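Local coordinates for protein vinylacetyl-CoA Delta-isomerase (Nitrosopumilus maritimus SCM1, PDB 6VJR) that probably interconverts C4 acyl-CoA thioesters as a 4-hydroxybutyryl-CoA dehydratase and vinylacetyl-CoA isomerase, using FAD and an iron-sulfur cluster, at residues R291-K296 against V364-V369. Residues are numbered along the deposited sequence; the frame is centred on the assembly and turned at random. Where two conformers were deposited one is given.
With FE (Fe (III) ion), chain I; SF4 (iron/sulfur cluster), chain E.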
# COMPACT_ATOMS: atom_id res chain seq x y z
N ARG A 291 8.75 -1.04 21.22
CA ARG A 291 8.54 0.40 21.09
C ARG A 291 9.77 1.26 21.38
O ARG A 291 9.70 2.50 21.26
CB ARG A 291 7.30 0.91 21.81
CG ARG A 291 7.13 0.61 23.26
CD ARG A 291 7.82 1.59 24.23
NE ARG A 291 9.20 1.22 24.53
CZ ARG A 291 9.90 1.69 25.59
NH1 ARG A 291 9.44 2.68 26.37
NH2 ARG A 291 11.10 1.19 25.83
N SER A 292 10.93 0.63 21.62
CA SER A 292 12.21 1.32 21.53
C SER A 292 12.53 1.74 20.11
O SER A 292 13.40 2.61 19.91
CB SER A 292 13.30 0.49 22.20
OG SER A 292 13.10 0.54 23.62
N TYR A 293 11.81 1.15 19.14
CA TYR A 293 11.96 1.49 17.72
C TYR A 293 11.54 2.92 17.39
O TYR A 293 11.70 3.34 16.26
CB TYR A 293 11.30 0.47 16.76
CG TYR A 293 12.10 -0.81 16.82
CD1 TYR A 293 13.20 -0.99 15.99
CD2 TYR A 293 11.81 -1.79 17.74
CE1 TYR A 293 14.03 -2.07 16.11
CE2 TYR A 293 12.62 -2.90 17.88
CZ TYR A 293 13.75 -3.01 17.10
OH TYR A 293 14.60 -4.02 17.30
N VAL A 294 11.09 3.70 18.38
CA VAL A 294 11.08 5.15 18.25
C VAL A 294 12.46 5.69 17.83
O VAL A 294 12.57 6.73 17.18
CB VAL A 294 10.60 5.76 19.55
CG1 VAL A 294 10.91 7.25 19.67
CG2 VAL A 294 9.12 5.50 19.71
N CYS A 295 13.53 4.95 18.16
CA CYS A 295 14.87 5.35 17.73
C CYS A 295 14.91 5.55 16.20
O CYS A 295 15.54 6.47 15.69
CB CYS A 295 15.94 4.36 18.20
SG CYS A 295 15.80 2.72 17.43
N LYS A 296 14.17 4.72 15.46
CA LYS A 296 14.22 4.75 14.01
C LYS A 296 13.55 6.01 13.45
O LYS A 296 13.76 6.39 12.30
CB LYS A 296 13.46 3.55 13.43
CG LYS A 296 14.03 2.20 13.83
CD LYS A 296 15.48 1.93 13.50
CE LYS A 296 15.88 0.60 14.13
NZ LYS A 296 17.28 0.30 13.92
N VAL A 364 2.05 -2.70 17.53
CA VAL A 364 1.69 -1.81 16.44
C VAL A 364 2.87 -0.92 16.02
O VAL A 364 3.11 -0.69 14.85
CB VAL A 364 0.46 -1.00 16.90
CG1 VAL A 364 0.18 0.11 15.90
CG2 VAL A 364 -0.76 -1.89 17.13
N CYS A 365 3.61 -0.38 17.00
CA CYS A 365 4.79 0.40 16.71
C CYS A 365 5.76 -0.42 15.85
O CYS A 365 6.15 -0.06 14.75
CB CYS A 365 5.45 0.86 18.00
SG CYS A 365 6.97 1.81 17.73
N LYS A 366 6.15 -1.57 16.36
CA LYS A 366 7.14 -2.40 15.67
C LYS A 366 6.61 -2.88 14.32
O LYS A 366 7.36 -2.93 13.35
CB LYS A 366 7.51 -3.57 16.59
CG LYS A 366 8.05 -4.74 15.83
CD LYS A 366 9.46 -4.55 15.31
CE LYS A 366 9.87 -5.83 14.70
NZ LYS A 366 11.15 -5.83 14.03
N HIS A 367 5.33 -3.27 14.26
CA HIS A 367 4.82 -3.78 12.97
C HIS A 367 4.91 -2.71 11.89
O HIS A 367 5.26 -3.02 10.74
CB HIS A 367 3.46 -4.44 13.12
CG HIS A 367 3.24 -5.53 12.14
ND1 HIS A 367 4.06 -6.65 12.14
CD2 HIS A 367 2.38 -5.69 11.12
CE1 HIS A 367 3.61 -7.48 11.18
NE2 HIS A 367 2.62 -6.92 10.55
N ASN A 368 4.59 -1.46 12.25
CA ASN A 368 4.78 -0.35 11.33
C ASN A 368 6.25 -0.16 10.96
O ASN A 368 6.58 0.21 9.82
CB ASN A 368 4.07 0.91 11.79
CG ASN A 368 2.57 0.77 11.67
OD1 ASN A 368 2.06 0.32 10.63
ND2 ASN A 368 1.84 1.18 12.68
N VAL A 369 7.13 -0.26 11.97
CA VAL A 369 8.58 -0.19 11.74
C VAL A 369 9.05 -1.20 10.69
O VAL A 369 9.99 -0.92 9.94
CB VAL A 369 9.32 -0.33 13.09
CG1 VAL A 369 10.81 -0.62 12.95
CG2 VAL A 369 9.10 0.91 13.92
FE FE I . 16.38 -3.82 18.19
FE1 SF4 E . 17.56 -1.09 18.78
FE2 SF4 E . 17.50 1.41 17.63
FE3 SF4 E . 19.79 0.31 18.19
FE4 SF4 E . 18.29 1.32 20.17
S1 SF4 E . 19.34 2.48 18.57
S2 SF4 E . 19.37 -0.76 20.17
S3 SF4 E . 16.18 0.71 19.40
S4 SF4 E . 18.26 -0.56 16.75
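In the C-terminal domain, which belongs to the acyl-CoA dehydrogenase clan, helix 359-369 packs directly behind the metal site, against the type I beta turn from Ser-292 to Cys-295 that joins helix 278-292 to helix 295-314. Along helix 359-369, Val-364 looks out toward Thr-335 of the second subunit. Cys-365 comes next; its SG, anti to the backbone N (chi1 178°), reaches the backbone of Arg-291, 4.0 Å from CA of that residue, while the guanidinium of Arg-291 bends away to Gln-83. Lys-366, bent at chi2 (74°) and straight beyond, runs past the Tyr-293 ring, with its CD set obliquely to it, 4.4 Å from CD2 of Tyr-293. Its NZ is held by the carbonyl oxygens of Ser-444 and Gly-447, and at 5.2 Å from the centroid of the Tyr-293 ring it adds at most a weak cation-pi attraction. His-367 and Asn-368 turn to His-331 of the second subunit, so the same helix serves both the metal site and the subunit interface. Val-369 closes the segment and lies across the base of Tyr-293 at about a right angle: CG2 sits 3.6 Å from CB of Tyr-293, and CG1 of Val-369 lies 3.9 Å from CD1 of Tyr-293. The tyrosine thus has apolar support at its root, while CG of Lys-296 lies in plane at the ring edge. NZ of Lys-296 is hydrogen-bonded to the Gly-439 carbonyl, salt-bridged to Glu-443, and 3.1 Å from S4 of SF4. Cys-295 ligates the cluster through SG, 2.2 Å from FE2, and Tyr-293 OH, alongside His-289 and Glu-443, binds the Fe(III) ion at 2.0 Å.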